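Local atomic coordinates of acetyltransferase (Sinorhizobium meliloti, PDB entry 4JXR), a protein that probably transfers an acyl group, most likely acetyl from acetyl-CoA, as an acyltransferase of the GNAT superfamily. Residues A30-T35 against R155-A160; R7-A12 against L44-I49; A65-A70 against P93-K98; S73-R76 against A80-F83. One frame throughout, in Å; residues are numbered along the deposited sequence. Where two conformers were deposited one is given.

Contact 1: residues A30-T35 against R155-A160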
# COMPACT_ATOMS: atom_id res chain seq x y z
N ALA A 30 -11.94 3.54 -9.88
CA ALA A 30 -10.51 3.29 -10.08
C ALA A 30 -9.68 3.96 -9.02
O ALA A 30 -8.62 3.47 -8.72
CB ALA A 30 -10.07 3.73 -11.46
N THR A 31 -10.12 5.13 -8.55
CA THR A 31 -9.44 5.79 -7.47
C THR A 31 -10.36 5.83 -6.26
O THR A 31 -11.56 6.08 -6.37
CB THR A 31 -8.97 7.22 -7.84
OG1 THR A 31 -8.49 7.85 -6.65
CG2 THR A 31 -10.10 8.03 -8.45
N TYR A 32 -9.77 5.58 -5.10
CA TYR A 32 -10.49 5.60 -3.84
C TYR A 32 -10.41 6.97 -3.17
O TYR A 32 -10.94 7.18 -2.09
CB TYR A 32 -9.93 4.53 -2.91
CG TYR A 32 -10.36 3.12 -3.29
CD1 TYR A 32 -11.09 2.87 -4.44
CD2 TYR A 32 -10.03 2.05 -2.48
CE1 TYR A 32 -11.48 1.59 -4.78
CE2 TYR A 32 -10.40 0.76 -2.82
CZ TYR A 32 -11.12 0.53 -3.97
OH TYR A 32 -11.49 -0.75 -4.32
N GLU A 33 -9.75 7.91 -3.85
CA GLU A 33 -9.95 9.37 -3.41
C GLU A 33 -11.46 9.94 -3.67
O GLU A 33 -12.08 9.42 -4.58
CB GLU A 33 -8.96 10.21 -4.22
CG GLU A 33 -8.54 11.53 -3.62
CD GLU A 33 -7.10 11.89 -3.93
OE1 GLU A 33 -6.52 11.42 -4.94
OE2 GLU A 33 -6.55 12.66 -3.15
N GLU A 34 -11.97 10.72 -2.73
CA GLU A 34 -13.35 11.18 -2.75
C GLU A 34 -13.43 12.63 -3.24
O GLU A 34 -14.35 12.97 -3.97
CB GLU A 34 -13.95 11.07 -1.35
CG GLU A 34 -15.16 11.95 -1.08
CD GLU A 34 -15.71 11.84 0.34
OE1 GLU A 34 -15.06 12.30 1.28
OE2 GLU A 34 -16.83 11.30 0.49
N THR A 35 -12.48 13.45 -2.82
CA THR A 35 -12.48 14.88 -3.15
C THR A 35 -11.47 15.12 -4.24
O THR A 35 -10.29 14.80 -4.04
CB THR A 35 -12.18 15.72 -1.90
OG1 THR A 35 -13.19 15.43 -0.90
CG2 THR A 35 -12.20 17.20 -2.24
N ARG A 155 -21.37 1.83 -1.72
CA ARG A 155 -21.17 0.41 -2.00
C ARG A 155 -19.83 -0.08 -1.43
O ARG A 155 -18.81 0.63 -1.52
CB ARG A 155 -21.12 0.18 -3.53
CG ARG A 155 -22.36 0.67 -4.28
CD ARG A 155 -22.43 0.16 -5.72
NE ARG A 155 -21.14 -0.19 -6.32
CZ ARG A 155 -20.40 0.65 -7.03
NH1 ARG A 155 -19.24 0.24 -7.54
NH2 ARG A 155 -20.80 1.90 -7.22
N TRP A 156 -19.82 -1.30 -0.95
CA TRP A 156 -18.56 -2.01 -0.67
C TRP A 156 -17.90 -2.40 -1.98
O TRP A 156 -18.55 -2.93 -2.88
CB TRP A 156 -18.80 -3.25 0.20
CG TRP A 156 -19.17 -2.95 1.61
CD1 TRP A 156 -20.41 -3.16 2.22
CD2 TRP A 156 -18.35 -2.36 2.60
NE1 TRP A 156 -20.37 -2.75 3.51
CE2 TRP A 156 -19.11 -2.24 3.78
CE3 TRP A 156 -17.02 -1.86 2.59
CZ2 TRP A 156 -18.62 -1.70 4.93
CZ3 TRP A 156 -16.53 -1.31 3.73
CH2 TRP A 156 -17.33 -1.23 4.90
N LEU A 157 -16.60 -2.18 -2.07
CA LEU A 157 -15.80 -2.42 -3.24
C LEU A 157 -14.71 -3.40 -2.95
O LEU A 157 -14.05 -3.34 -1.91
CB LEU A 157 -15.12 -1.11 -3.66
CG LEU A 157 -16.04 0.08 -3.99
CD1 LEU A 157 -15.19 1.27 -4.37
CD2 LEU A 157 -16.98 -0.22 -5.10
N ASP A 158 -14.48 -4.30 -3.88
CA ASP A 158 -13.32 -5.19 -3.87
C ASP A 158 -12.13 -4.48 -4.52
O ASP A 158 -12.32 -3.62 -5.39
CB ASP A 158 -13.63 -6.47 -4.60
CG ASP A 158 -14.80 -7.26 -4.01
OD1 ASP A 158 -15.14 -7.10 -2.85
OD2 ASP A 158 -15.33 -8.10 -4.79
N THR A 159 -10.94 -4.89 -4.13
CA THR A 159 -9.72 -4.32 -4.68
C THR A 159 -8.86 -5.46 -5.22
O THR A 159 -8.49 -6.33 -4.45
CB THR A 159 -8.96 -3.50 -3.63
OG1 THR A 159 -9.87 -2.57 -3.00
CG2 THR A 159 -7.84 -2.72 -4.26
N ALA A 160 -8.59 -5.47 -6.51
CA ALA A 160 -7.84 -6.57 -7.12
C ALA A 160 -6.37 -6.21 -7.19
O ALA A 160 -6.01 -5.07 -7.44
CB ALA A 160 -8.34 -6.88 -8.51
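The phenolic oxygen of Y32 is gripped from two directions: Y32 OH and T159 OG1 share a hydrogen bond of 2.8 Å, and the backbone N of G126, outside the two segments, is bonded to the same oxygen. T159 OG1 lies at the edge of the tyrosine ring, close to its plane, where a phenol forms its bonds. The carbonyl O of D158 also comes within 3.2 Å of Y32 OH, but the angle is too poor for a bond. T159 suits a buried strand position because one small side chain offers both a hydroxyl and a methyl; with OG1 anti to the carbonyl carbon (chi1 -50°), the hydroxyl meets Y32 and also T149 OG1 on strand 141-152. L157, two residues earlier and on the same side of the strand, adds the apolar part. Its CD1 comes within 3.7 Å of Y32 CE1, the leucine and tyrosine chains running antiparallel, side against side. Before the tyrosine, T31 OG1 accepts from E33 N at 3.1 Å, an ST turn that shapes the backbone around Y32. Y81 of the second subunit meets the Y32 ring edge-to-face, so the ring is also part of the dimer interface. Y32 is thus a main link between the loop joining helices 14-27 and 39-51 and strand 155-165, in the C-terminal half of a GNAT fold.

Contact 2: residues R7-A12 against L44-I49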
# COMPACT_ATOMS: atom_id res chain seq x y z
N ARG A 7 3.50 10.91 -25.22
CA ARG A 7 4.73 11.59 -24.93
C ARG A 7 4.82 11.78 -23.41
O ARG A 7 3.82 11.64 -22.69
CB ARG A 7 4.84 12.95 -25.67
CG ARG A 7 3.74 13.94 -25.28
CD ARG A 7 4.10 15.36 -25.66
NE ARG A 7 3.02 16.31 -25.47
CZ ARG A 7 2.59 16.74 -24.28
NH1 ARG A 7 3.23 16.45 -23.15
NH2 ARG A 7 1.55 17.55 -24.21
N ASP A 8 5.99 12.16 -22.92
CA ASP A 8 6.11 12.42 -21.54
C ASP A 8 5.32 13.63 -21.12
O ASP A 8 5.23 14.64 -21.87
CB ASP A 8 7.58 12.56 -21.11
CG ASP A 8 8.23 11.19 -20.91
OD1 ASP A 8 7.78 10.23 -21.53
OD2 ASP A 8 9.16 11.12 -20.10
N ALA A 9 4.76 13.60 -19.93
CA ALA A 9 4.04 14.73 -19.39
C ALA A 9 4.99 15.86 -19.04
O ALA A 9 6.10 15.63 -18.58
CB ALA A 9 3.31 14.28 -18.12
N VAL A 10 4.49 17.09 -19.15
CA VAL A 10 5.21 18.28 -18.74
C VAL A 10 4.28 19.09 -17.88
O VAL A 10 3.04 18.90 -17.84
CB VAL A 10 5.74 19.09 -19.97
CG1 VAL A 10 6.78 18.26 -20.71
CG2 VAL A 10 4.63 19.53 -20.85
N ALA A 11 4.83 20.15 -17.26
CA ALA A 11 4.01 20.99 -16.40
C ALA A 11 2.79 21.56 -17.06
O ALA A 11 1.74 21.69 -16.45
CB ALA A 11 4.87 22.10 -15.78
N ALA A 12 2.90 21.91 -18.36
CA ALA A 12 1.80 22.45 -19.11
C ALA A 12 0.64 21.50 -19.31
O ALA A 12 -0.43 21.94 -19.69
CB ALA A 12 2.27 22.95 -20.47
N LEU A 44 2.14 18.98 -7.36
CA LEU A 44 3.07 18.49 -6.36
C LEU A 44 3.28 16.99 -6.51
O LEU A 44 4.39 16.49 -6.47
CB LEU A 44 2.60 18.83 -4.96
CG LEU A 44 3.43 18.27 -3.82
CD1 LEU A 44 4.86 18.71 -3.94
CD2 LEU A 44 2.89 18.69 -2.48
N ARG A 45 2.19 16.25 -6.73
CA ARG A 45 2.31 14.81 -6.95
C ARG A 45 3.17 14.51 -8.18
O ARG A 45 4.03 13.64 -8.13
CB ARG A 45 0.93 14.17 -7.08
CG ARG A 45 0.10 14.27 -5.81
CD ARG A 45 -1.29 13.68 -5.98
NE ARG A 45 -2.13 13.93 -4.82
CZ ARG A 45 -3.36 13.43 -4.66
NH1 ARG A 45 -3.88 12.63 -5.58
NH2 ARG A 45 -4.06 13.73 -3.58
N PHE A 46 2.94 15.23 -9.27
CA PHE A 46 3.73 15.08 -10.47
C PHE A 46 5.20 15.36 -10.20
O PHE A 46 6.07 14.63 -10.66
CB PHE A 46 3.20 16.05 -11.54
CG PHE A 46 4.11 16.30 -12.69
CD1 PHE A 46 4.16 15.48 -13.80
CD2 PHE A 46 4.93 17.43 -12.67
CE1 PHE A 46 5.02 15.76 -14.85
CE2 PHE A 46 5.79 17.69 -13.70
CZ PHE A 46 5.81 16.88 -14.81
N SER A 47 5.49 16.44 -9.47
CA SER A 47 6.86 16.82 -9.11
C SER A 47 7.55 15.68 -8.35
O SER A 47 8.71 15.36 -8.58
CB SER A 47 6.81 18.16 -8.30
OG SER A 47 8.09 18.54 -7.85
N THR A 48 6.82 15.10 -7.42
CA THR A 48 7.38 14.06 -6.60
C THR A 48 7.66 12.77 -7.39
O THR A 48 8.73 12.16 -7.27
CB THR A 48 6.44 13.78 -5.41
OG1 THR A 48 6.25 14.99 -4.67
CG2 THR A 48 6.98 12.70 -4.50
N ILE A 49 6.68 12.35 -8.18
CA ILE A 49 6.81 11.13 -8.96
C ILE A 49 7.98 11.27 -9.92
O ILE A 49 8.86 10.40 -10.00
CB ILE A 49 5.50 10.84 -9.69
CG1 ILE A 49 4.40 10.48 -8.72
CG2 ILE A 49 5.67 9.77 -10.76
CD1 ILE A 49 2.99 10.65 -9.26
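The F46 ring meets the 7-12 segment with its outer carbons: A9 O stands at the ring edge, near its plane, 3.9 Å from F46 CE1, while V10 C and A11 N approach obliquely, V10 C lying 4.1 Å from F46 CZ. Of the 7-12 side chains, the A9 methyl comes closest to the ring, its CB 4.0 Å from F46 CE1. Alanine suits this buried position because a short methyl lets the ring come up to the backbone itself. F46 has CG anti to its own backbone N (chi1 164°), which carries the ring away from the helix and across to the segment where strand 5-8 gives way to a loop and then a short 3-10 turn. No hydrogen bond joins the two segments; a phenylalanine brings no polar group needing a partner, and packs by van der Waals contact on a methyl and on backbone. Y56 on strand 56-60 meets the same ring edge-to-face, and L14 on helix 14-27 touches it as well. Away from the acetyl-CoA site, F46 packs helix 39-51 on the loop just after strand 5-8, an edge strand of the mixed GNAT sheet.

Contact 3: residues A65-A70 against P93-K98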
# COMPACT_ATOMS: atom_id res chain seq x y z
N ALA A 65 -4.27 17.56 -27.87
CA ALA A 65 -4.83 17.74 -26.54
C ALA A 65 -4.64 16.45 -25.71
O ALA A 65 -4.78 15.34 -26.23
CB ALA A 65 -6.32 18.03 -26.58
N VAL A 66 -4.37 16.62 -24.42
CA VAL A 66 -4.22 15.47 -23.52
C VAL A 66 -5.56 14.85 -23.25
O VAL A 66 -6.47 15.53 -22.78
CB VAL A 66 -3.58 15.95 -22.21
CG1 VAL A 66 -3.63 14.86 -21.16
CG2 VAL A 66 -2.14 16.40 -22.47
N ILE A 67 -5.69 13.55 -23.52
CA ILE A 67 -6.93 12.80 -23.31
C ILE A 67 -6.79 11.63 -22.35
O ILE A 67 -7.76 10.97 -22.05
CB ILE A 67 -7.55 12.36 -24.66
CG1 ILE A 67 -6.59 11.49 -25.45
CG2 ILE A 67 -7.97 13.61 -25.46
CD1 ILE A 67 -7.16 10.86 -26.67
N GLY A 68 -5.58 11.38 -21.87
CA GLY A 68 -5.34 10.37 -20.86
C GLY A 68 -3.94 10.54 -20.34
O GLY A 68 -3.13 11.23 -20.94
N TYR A 69 -3.64 9.87 -19.21
CA TYR A 69 -2.29 9.93 -18.66
C TYR A 69 -2.03 8.66 -17.87
O TYR A 69 -2.96 7.93 -17.51
CB TYR A 69 -2.06 11.19 -17.82
CG TYR A 69 -2.77 11.21 -16.49
CD1 TYR A 69 -4.09 11.67 -16.37
CD2 TYR A 69 -2.16 10.79 -15.35
CE1 TYR A 69 -4.72 11.69 -15.18
CE2 TYR A 69 -2.80 10.79 -14.15
CZ TYR A 69 -4.08 11.26 -14.03
OH TYR A 69 -4.77 11.28 -12.85
N ALA A 70 -0.76 8.43 -17.60
CA ALA A 70 -0.37 7.26 -16.83
C ALA A 70 0.98 7.52 -16.19
O ALA A 70 1.80 8.26 -16.75
CB ALA A 70 -0.28 6.03 -17.70
N PRO A 93 -13.30 9.98 -20.73
CA PRO A 93 -14.32 9.14 -21.36
C PRO A 93 -14.13 9.00 -22.86
O PRO A 93 -14.30 7.88 -23.38
CB PRO A 93 -15.61 9.87 -21.01
CG PRO A 93 -15.31 10.42 -19.64
CD PRO A 93 -13.89 10.92 -19.76
N GLU A 94 -13.73 10.07 -23.54
CA GLU A 94 -13.61 10.05 -24.99
C GLU A 94 -12.43 9.25 -25.49
O GLU A 94 -12.39 8.90 -26.68
CB GLU A 94 -13.50 11.49 -25.53
CG GLU A 94 -12.15 12.14 -25.23
CD GLU A 94 -11.75 13.22 -26.23
OE1 GLU A 94 -12.00 14.42 -25.95
OE2 GLU A 94 -11.18 12.87 -27.29
N ALA A 95 -11.50 8.93 -24.58
CA ALA A 95 -10.31 8.16 -24.92
C ALA A 95 -10.52 6.66 -24.76
O ALA A 95 -9.59 5.92 -24.99
CB ALA A 95 -9.13 8.59 -24.06
N ARG A 96 -11.66 6.22 -24.23
CA ARG A 96 -11.86 4.81 -23.93
C ARG A 96 -12.25 4.06 -25.20
O ARG A 96 -12.88 4.64 -26.11
CB ARG A 96 -12.87 4.68 -22.80
CG ARG A 96 -12.39 5.30 -21.49
CD ARG A 96 -13.37 5.40 -20.33
NE ARG A 96 -12.88 6.39 -19.32
CZ ARG A 96 -13.64 6.97 -18.39
NH1 ARG A 96 -14.93 6.66 -18.28
NH2 ARG A 96 -13.15 7.86 -17.57
N GLY A 97 -11.90 2.79 -25.29
CA GLY A 97 -12.30 1.97 -26.44
C GLY A 97 -11.51 2.15 -27.72
O GLY A 97 -11.98 1.84 -28.82
N LYS A 98 -10.32 2.72 -27.57
CA LYS A 98 -9.49 3.07 -28.67
C LYS A 98 -8.08 2.51 -28.58
O LYS A 98 -7.20 2.94 -29.31
CB LYS A 98 -9.41 4.60 -28.78
CG LYS A 98 -10.78 5.23 -29.04
CD LYS A 98 -10.76 6.73 -29.14
CE LYS A 98 -12.16 7.28 -29.42
NZ LYS A 98 -12.20 8.77 -29.37
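Apolar packing joins I67 to A95. The A95 methyl sits against the isoleucine, with I67 CD1 4.0 Å from A95 CB and the I67 CB and CG1 carbons only slightly farther off. It also rests near the backbone, 3.4 Å from I67 O. Alanine fits here because a methyl is small enough to lie close to a strand carbonyl, while the branched isoleucine spreads over it; I100 of helix 100-115 touches both side chains. E94 makes a looser contact from the side. In the conformer described, its carboxylate reaches the other isoleucine branch, E94 OE2 coming 3.8 Å from I67 CG2, the glutamate running roughly perpendicular to the isoleucine. I67 and G68 both face A59 on strand 56-60, forming a classic beta bulge, and the opposite segment is the loop by which strand 84-91 enters helix 100-115, the pyrophosphate-binding region of GNAT enzymes. G97, in that loop, is an acetyl-CoA-binding residue in a structure of this protein; in this chain, which lacks the cofactor, its N is hydrogen-bonded to a citrate ion, probably from the crystallisation liquor.

No hydrogen bond crosses the contact; those of the loop are internal or reach other elements. K98 NZ donates to E94 O at 2.7 Å, nearly in line with the carbonyl (166° at the oxygen). The R96 guanidinium has P93 CA over one face and forms a salt bridge with E23 of helix 14-27.

Contact 4: residues S73-R76 against A80-F83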
# COMPACT_ATOMS: atom_id res chain seq x y z
N SER A 73 4.84 4.57 -10.10
CA SER A 73 5.37 5.11 -8.88
C SER A 73 5.59 3.95 -7.90
O SER A 73 5.40 2.78 -8.24
CB SER A 73 4.42 6.13 -8.30
OG SER A 73 5.07 6.83 -7.23
N ALA A 74 6.03 4.26 -6.68
CA ALA A 74 6.21 3.20 -5.70
C ALA A 74 4.88 2.58 -5.33
O ALA A 74 3.87 3.27 -5.20
CB ALA A 74 6.83 3.76 -4.45
N PHE A 75 4.91 1.28 -5.04
CA PHE A 75 3.82 0.65 -4.31
C PHE A 75 3.83 1.18 -2.85
O PHE A 75 2.82 1.66 -2.35
CB PHE A 75 4.05 -0.86 -4.33
CG PHE A 75 3.12 -1.61 -3.42
CD1 PHE A 75 1.79 -1.66 -3.65
CD2 PHE A 75 3.59 -2.26 -2.30
CE1 PHE A 75 0.92 -2.31 -2.78
CE2 PHE A 75 2.74 -2.90 -1.42
CZ PHE A 75 1.39 -2.91 -1.64
N ARG A 76 4.98 1.10 -2.21
CA ARG A 76 5.30 1.72 -0.95
C ARG A 76 6.75 2.17 -1.04
O ARG A 76 7.56 1.49 -1.63
CB ARG A 76 5.14 0.77 0.25
CG ARG A 76 3.72 0.40 0.53
CD ARG A 76 3.42 -0.56 1.70
NE ARG A 76 2.00 -0.48 2.03
CZ ARG A 76 1.41 -1.13 3.03
NH1 ARG A 76 2.06 -2.04 3.74
NH2 ARG A 76 0.15 -0.90 3.30
N ALA A 80 13.19 -1.82 0.69
CA ALA A 80 13.19 -3.12 0.06
C ALA A 80 12.25 -3.23 -1.12
O ALA A 80 12.39 -4.15 -1.89
CB ALA A 80 12.97 -4.21 1.06
N TYR A 81 11.28 -2.31 -1.25
CA TYR A 81 10.37 -2.27 -2.37
C TYR A 81 10.90 -1.50 -3.58
O TYR A 81 10.19 -1.28 -4.54
CB TYR A 81 9.03 -1.64 -1.98
CG TYR A 81 8.12 -2.44 -1.09
CD1 TYR A 81 7.60 -3.66 -1.50
CD2 TYR A 81 7.67 -1.92 0.11
CE1 TYR A 81 6.60 -4.30 -0.75
CE2 TYR A 81 6.69 -2.58 0.90
CZ TYR A 81 6.20 -3.76 0.46
OH TYR A 81 5.22 -4.42 1.20
N ARG A 82 12.18 -1.07 -3.56
CA ARG A 82 12.62 -0.14 -4.60
C ARG A 82 12.59 -0.69 -6.01
O ARG A 82 12.52 0.11 -6.96
CB ARG A 82 14.00 0.43 -4.26
CG ARG A 82 15.14 -0.59 -4.24
CD ARG A 82 16.34 0.00 -3.51
NE ARG A 82 17.49 -0.89 -3.41
CZ ARG A 82 17.61 -1.89 -2.55
NH1 ARG A 82 16.65 -2.16 -1.68
NH2 ARG A 82 18.73 -2.61 -2.53
N PHE A 83 12.64 -1.99 -6.20
CA PHE A 83 12.58 -2.60 -7.53
C PHE A 83 11.16 -2.90 -7.98
O PHE A 83 10.96 -3.46 -9.06
CB PHE A 83 13.42 -3.88 -7.58
CG PHE A 83 14.86 -3.61 -7.23
CD1 PHE A 83 15.70 -2.99 -8.10
CD2 PHE A 83 15.34 -3.93 -5.97
CE1 PHE A 83 17.02 -2.67 -7.70
CE2 PHE A 83 16.63 -3.61 -5.58
CZ PHE A 83 17.45 -3.00 -6.45
O HOH W 1 4.68 -3.22 3.59
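The connection between strands 66-74 and 84-91 folds back on itself here, and its core is a T-shaped aromatic pair: the edge of the F75 ring points at the face of Y81, with ring centroids 5.4 Å apart and planes at 76°. F75 CD2 lies above that face toward the rim, 4.0 Å from Y81 CE1. In turn, Y81 OH stands at the edge of the F75 ring, 3.9 Å from F75 CE2. F75 has CG anti to the backbone N (chi1 170°), which turns its ring edge to the tyrosine face. This turn of the GNAT sheet belongs to the dimer interface: R76 NH2 forms a salt bridge with E86 of the second subunit.

R76 runs alongside Y81, both side chains pointing the same way, and its aliphatic part covers the ring obliquely, with R76 CB 3.7 Å from Y81 CD2. Arginine suits the place because its carbons pack on the aromatic while its charged end travels on to a partner. The guanidinium plane is turned 81° from the ring. One water, in the plane of both groups, accepts from R76 NH1 at 2.9 Å and is hydrogen-bonded to Y81 OH at 2.7 Å.

All four contacts reach the same mixed sheet, but at different places. Contacts 1, 3 and 4 are largely buried, whereas contact 2 is only partly so. Contacts 3 and 4 share strand 66-74 and lie on opposite sides of the chain's centre, contact 4 being nested inside the loop that contact 3 closes. Only contact 1 has a direct hydrogen bond between its segments; contact 4 relies on a ring pair and a water, and contacts 2 and 3 on van der Waals packing. Contacts 1 and 4 lie at the subunit interface, which contact 2 only brushes through R45, while contact 3 includes part of the acetyl-CoA-binding loop. In the conformer described, a salt bridge, E33 OE2 to R45 NH2 at 2.7 Å, connects contact 1 to contact 2.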